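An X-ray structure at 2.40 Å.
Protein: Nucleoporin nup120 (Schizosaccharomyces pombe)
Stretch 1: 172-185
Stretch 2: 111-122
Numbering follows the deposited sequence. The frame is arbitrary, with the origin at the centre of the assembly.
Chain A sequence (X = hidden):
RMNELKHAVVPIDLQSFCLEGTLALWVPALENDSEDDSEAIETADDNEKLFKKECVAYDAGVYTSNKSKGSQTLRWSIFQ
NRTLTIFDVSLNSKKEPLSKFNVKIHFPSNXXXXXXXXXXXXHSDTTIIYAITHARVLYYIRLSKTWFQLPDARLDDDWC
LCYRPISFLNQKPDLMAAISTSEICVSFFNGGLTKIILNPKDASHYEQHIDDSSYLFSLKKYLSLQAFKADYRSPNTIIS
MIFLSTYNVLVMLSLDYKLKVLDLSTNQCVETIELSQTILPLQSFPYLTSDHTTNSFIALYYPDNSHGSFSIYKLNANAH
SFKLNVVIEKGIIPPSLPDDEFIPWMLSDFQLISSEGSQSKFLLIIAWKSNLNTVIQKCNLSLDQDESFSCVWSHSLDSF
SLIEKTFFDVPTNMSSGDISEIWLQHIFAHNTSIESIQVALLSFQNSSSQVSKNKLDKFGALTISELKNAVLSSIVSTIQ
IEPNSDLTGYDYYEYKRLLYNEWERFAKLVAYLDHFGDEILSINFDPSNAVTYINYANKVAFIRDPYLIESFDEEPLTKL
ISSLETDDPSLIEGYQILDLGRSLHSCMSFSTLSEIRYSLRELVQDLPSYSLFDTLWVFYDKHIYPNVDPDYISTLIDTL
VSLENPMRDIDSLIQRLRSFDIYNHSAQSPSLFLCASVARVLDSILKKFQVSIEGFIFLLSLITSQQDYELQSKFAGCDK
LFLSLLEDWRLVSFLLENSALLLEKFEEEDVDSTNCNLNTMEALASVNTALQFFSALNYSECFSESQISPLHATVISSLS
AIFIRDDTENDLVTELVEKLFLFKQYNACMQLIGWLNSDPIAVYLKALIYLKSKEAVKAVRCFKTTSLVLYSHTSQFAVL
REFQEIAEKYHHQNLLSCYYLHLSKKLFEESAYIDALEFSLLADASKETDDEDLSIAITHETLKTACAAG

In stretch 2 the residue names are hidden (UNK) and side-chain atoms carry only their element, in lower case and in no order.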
# COMPACT_ATOMS: atom_id res chain seq x y z
N LYS A 172 25.70 -24.82 -35.83
CA LYS A 172 25.00 -24.35 -34.63
C LYS A 172 24.67 -22.86 -34.71
O LYS A 172 25.58 -22.03 -34.72
CB LYS A 172 25.81 -24.66 -33.37
CG LYS A 172 25.02 -24.52 -32.08
CD LYS A 172 25.83 -24.95 -30.87
CE LYS A 172 25.01 -24.83 -29.60
NZ LYS A 172 25.74 -25.42 -28.44
N PRO A 173 23.36 -22.52 -34.75
CA PRO A 173 22.93 -21.12 -34.83
C PRO A 173 23.36 -20.37 -33.57
O PRO A 173 23.27 -20.91 -32.47
CB PRO A 173 21.40 -21.22 -34.91
CG PRO A 173 21.12 -22.61 -35.35
CD PRO A 173 22.20 -23.43 -34.70
N ASP A 174 23.83 -19.14 -33.75
CA ASP A 174 24.47 -18.41 -32.68
C ASP A 174 23.88 -17.00 -32.48
O ASP A 174 23.47 -16.65 -31.37
CB ASP A 174 25.98 -18.33 -32.93
CG ASP A 174 26.76 -17.92 -31.70
OD1 ASP A 174 26.59 -18.56 -30.63
OD2 ASP A 174 27.56 -16.97 -31.80
N LEU A 175 23.85 -16.21 -33.54
CA LEU A 175 23.29 -14.87 -33.46
C LEU A 175 22.25 -14.65 -34.55
O LEU A 175 22.34 -15.27 -35.62
CB LEU A 175 24.39 -13.80 -33.55
CG LEU A 175 25.46 -13.76 -32.44
CD1 LEU A 175 26.65 -12.92 -32.87
CD2 LEU A 175 24.89 -13.24 -31.13
N MET A 176 21.27 -13.80 -34.27
CA MET A 176 20.21 -13.48 -35.22
C MET A 176 20.13 -11.98 -35.46
O MET A 176 20.50 -11.18 -34.61
CB MET A 176 18.84 -13.94 -34.71
CG MET A 176 18.77 -15.37 -34.19
SD MET A 176 17.25 -15.62 -33.24
CE MET A 176 15.99 -15.65 -34.52
N ALA A 177 19.62 -11.62 -36.64
CA ALA A 177 19.20 -10.25 -36.92
C ALA A 177 18.07 -10.27 -37.93
O ALA A 177 18.28 -10.58 -39.11
CB ALA A 177 20.37 -9.40 -37.42
N ALA A 178 16.86 -9.99 -37.45
CA ALA A 178 15.69 -9.83 -38.30
C ALA A 178 15.96 -8.78 -39.37
O ALA A 178 16.45 -7.69 -39.07
CB ALA A 178 14.49 -9.44 -37.46
N ILE A 179 15.66 -9.11 -40.62
CA ILE A 179 15.84 -8.17 -41.72
C ILE A 179 14.50 -7.52 -42.05
O ILE A 179 14.44 -6.35 -42.42
CB ILE A 179 16.42 -8.88 -42.97
CG1 ILE A 179 17.83 -9.43 -42.69
CG2 ILE A 179 16.41 -7.97 -44.20
CD1 ILE A 179 18.78 -8.45 -42.02
N SER A 180 13.43 -8.29 -41.86
CA SER A 180 12.08 -7.90 -42.19
C SER A 180 11.10 -8.90 -41.59
O SER A 180 11.49 -9.80 -40.84
CB SER A 180 11.90 -7.88 -43.72
OG SER A 180 11.97 -9.19 -44.25
N THR A 181 9.82 -8.75 -41.94
CA THR A 181 8.78 -9.66 -41.48
C THR A 181 8.82 -11.02 -42.18
O THR A 181 8.03 -11.90 -41.86
CB THR A 181 7.37 -9.05 -41.64
OG1 THR A 181 7.30 -8.29 -42.86
CG2 THR A 181 7.04 -8.15 -40.46
N SER A 182 9.75 -11.19 -43.11
CA SER A 182 9.87 -12.46 -43.82
C SER A 182 11.32 -12.91 -43.97
O SER A 182 11.58 -14.05 -44.38
CB SER A 182 9.18 -12.38 -45.18
OG SER A 182 9.84 -11.45 -46.03
N GLU A 183 12.26 -12.03 -43.63
CA GLU A 183 13.69 -12.33 -43.78
C GLU A 183 14.45 -12.18 -42.48
O GLU A 183 14.26 -11.21 -41.73
CB GLU A 183 14.31 -11.43 -44.86
CG GLU A 183 13.85 -11.71 -46.28
CD GLU A 183 13.98 -10.51 -47.19
OE1 GLU A 183 13.25 -9.51 -46.97
OE2 GLU A 183 14.81 -10.56 -48.12
N ILE A 184 15.32 -13.14 -42.21
CA ILE A 184 16.21 -13.11 -41.05
C ILE A 184 17.58 -13.69 -41.39
O ILE A 184 17.69 -14.62 -42.19
CB ILE A 184 15.58 -13.84 -39.83
CG1 ILE A 184 16.51 -13.75 -38.61
CG2 ILE A 184 15.26 -15.29 -40.16
CD1 ILE A 184 15.78 -13.65 -37.30
N CYS A 185 18.62 -13.13 -40.80
CA CYS A 185 19.96 -13.68 -40.89
C CYS A 185 20.35 -14.39 -39.60
O CYS A 185 20.06 -13.91 -38.51
CB CYS A 185 20.98 -12.59 -41.19
SG CYS A 185 20.76 -11.82 -42.81
N UNK A 111 14.49 -21.78 -25.59
CA UNK A 111 14.93 -20.75 -26.52
C UNK A 111 16.40 -20.45 -26.22
O UNK A 111 16.79 -20.35 -25.06
c UNK A 111 14.09 -19.46 -26.40
c UNK A 111 14.55 -18.42 -27.41
c UNK A 111 12.61 -19.76 -26.59
N UNK A 112 17.21 -20.35 -27.26
CA UNK A 112 18.63 -20.08 -27.07
C UNK A 112 18.86 -18.60 -26.76
O UNK A 112 18.09 -17.74 -27.18
c UNK A 112 19.34 -19.61 -29.51
c UNK A 112 20.55 -18.46 -31.75
s UNK A 112 20.64 -19.93 -30.72
c UNK A 112 19.47 -20.51 -28.29
N UNK A 113 19.93 -18.35 -26.01
CA UNK A 113 20.41 -17.01 -25.75
C UNK A 113 20.64 -16.30 -27.09
O UNK A 113 21.15 -16.91 -28.04
c UNK A 113 22.09 -15.09 -23.44
c UNK A 113 23.07 -13.96 -23.13
c UNK A 113 21.70 -17.10 -24.92
n UNK A 113 22.85 -12.77 -24.00
c UNK A 113 22.46 -15.80 -24.73
N UNK A 114 20.23 -15.04 -27.17
CA UNK A 114 20.27 -14.28 -28.42
C UNK A 114 19.38 -14.92 -29.48
O UNK A 114 19.54 -14.65 -30.67
o UNK A 114 23.45 -14.41 -27.35
o UNK A 114 22.61 -12.41 -27.61
c UNK A 114 22.66 -13.62 -27.89
c UNK A 114 21.71 -14.15 -28.94
N UNK A 115 18.44 -15.75 -29.03
CA UNK A 115 17.56 -16.49 -29.91
C UNK A 115 16.17 -15.92 -30.10
O UNK A 115 15.26 -16.63 -30.53
N UNK A 116 15.99 -14.63 -29.78
CA UNK A 116 14.71 -13.96 -29.96
C UNK A 116 14.92 -12.68 -30.76
O UNK A 116 15.74 -11.84 -30.40
c UNK A 116 14.03 -13.63 -28.60
c UNK A 116 12.67 -12.98 -28.81
c UNK A 116 13.88 -14.88 -27.73
N UNK A 117 14.16 -12.53 -31.84
CA UNK A 117 14.28 -11.37 -32.70
C UNK A 117 12.89 -10.90 -33.12
O UNK A 117 12.00 -11.71 -33.36
c UNK A 117 15.13 -11.70 -33.93
N UNK A 118 12.73 -9.59 -33.21
CA UNK A 118 11.43 -8.99 -33.49
C UNK A 118 11.42 -8.25 -34.82
O UNK A 118 12.45 -7.73 -35.27
c UNK A 118 9.49 -9.78 -28.81
c UNK A 118 9.18 -8.48 -30.80
c UNK A 118 10.53 -8.64 -31.14
c UNK A 118 8.66 -9.05 -29.65
c UNK A 118 11.35 -9.35 -30.28
c UNK A 118 10.83 -9.93 -29.12
c UNK A 118 11.08 -8.00 -32.38
N UNK A 119 10.25 -8.19 -35.44
CA UNK A 119 10.03 -7.35 -36.62
C UNK A 119 8.57 -6.91 -36.69
O UNK A 119 7.68 -7.59 -36.18
c UNK A 119 10.43 -8.10 -37.90
o UNK A 119 10.55 -7.19 -38.98
N UNK A 120 8.33 -5.78 -37.34
CA UNK A 120 7.00 -5.20 -37.41
C UNK A 120 6.58 -4.89 -38.85
O UNK A 120 7.33 -4.25 -39.59
c UNK A 120 3.31 -3.24 -35.68
c UNK A 120 6.93 -3.93 -36.55
c UNK A 120 4.06 -1.54 -37.20
c UNK A 120 3.06 -2.10 -36.42
c UNK A 120 4.56 -3.84 -35.73
c UNK A 120 5.31 -2.14 -37.24
c UNK A 120 5.57 -3.29 -36.51
N UNK A 121 5.38 -5.34 -39.22
CA UNK A 121 4.79 -5.09 -40.54
C UNK A 121 3.86 -3.89 -40.51
O UNK A 121 2.96 -3.81 -39.66
c UNK A 121 4.00 -6.31 -41.02
o UNK A 121 2.80 -6.48 -40.27
N UNK A 122 4.05 -2.96 -41.44
CA UNK A 122 3.20 -1.78 -41.55
C UNK A 122 1.76 -2.15 -41.88
O UNK A 122 0.85 -1.87 -41.11
c UNK A 122 3.77 -0.77 -42.55
c UNK A 122 5.05 -0.09 -42.07
c UNK A 122 5.17 1.35 -42.53
o UNK A 122 4.53 1.72 -43.54
o UNK A 122 5.89 2.12 -41.87

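Position 111 carries three side-chain carbons, one bonded to CA and bearing the other two, and none reaches stretch 1. Branching at the first carbon with no heteroatom identifies Val111.

At position 112 an unbranched chain runs through two carbons, a sulfur and a terminal carbon. The sulfur lies 3.3 Å from the O atom of Pro173, and the last carbon is 3.5 Å from the O atom of Asp174. A thioether in an unbranched chain is methionine. In Met112, chi1 is p and the other two angles are t, so the extended chain carries CE to Pro173 and Met176, 4.3 Å from both Pro173 CB and Met176 CG.

Position 113 has four carbons in a row ending in nitrogen, and its side chain stays clear of stretch 1. The terminal nitrogen makes it Lys113, which is exposed.

Position 114 has two carbons, the second carrying two oxygens. CB points toward stretch 1 and lies 3.9 Å from the O atom of Asp174, while the carboxylate carbon is 4.0 Å from Leu175 CD2. The short acidic side chain is that of Asp114. A long salt bridge joins Asp114 OD1 to Lys113 NZ at 3.6 Å.

No side-chain atom is present at position 115, and the backbone C atom lies 3.3 Å from Met176 SD, which packs against the main chain here. The residue is Gly115. It closes a type II turn that begins at Met112, and a weak hydrogen bond runs from Gly115 N to Met112 O at 2.7 Å. An ideal CB here would clash with Met112 O, at 2.3 Å.

Position 116 repeats the pattern of one carbon bearing two others, and its CA-to-CB bond points away from stretch 1; it is Val116.

The single carbon at position 117 points toward stretch 1 and meets three apolar groups: Ile184 CD1 at 3.9 Å, Met176 CE at 4.1 Å and Ala178 CB at 4.2 Å. A lone CB makes this Ala117.

At position 118 one carbon leads into a six-carbon ring with no oxygen. The CA-to-CB bond points away, but the backbone takes part, with the O atom of 118 at 3.4 Å from Ala178 CB. The plain ring identifies Phe118.

Position 119 has one carbon and one oxygen. The oxygen sits 3.2 Å from Ser180 C and 3.4 Å from Thr181 N, but the angle to that amide is too poor for a hydrogen bond. The residue is Ser119.

Position 120 has another carbon followed by a six-carbon ring, and its CA-to-CB bond again points away: Phe120.

Position 121 has one carbon and one oxygen, and Thr181 CG2 approaches its CB to 3.6 Å; it is Ser121.

Position 122 has three carbons, the third carrying two oxygens, out of reach of stretch 1: Glu122, poorly ordered.

The contact works by packing alone. Strands 173-178 and 115-121 run nearly parallel, at 6°, with axes approaching to 6.4 Å, but no hydrogen bond links the stretches. The alternation of strand 115-121 turns Ala117 and Ser119 toward stretch 1 and Val116, Phe118 and Phe120 away, so small side chains line the close approach. Met112 and Met176 fill the space near the turn, and Thr181 closes the other end.

Stretch 2, residues 111-122: VMKDGVAFSFSE
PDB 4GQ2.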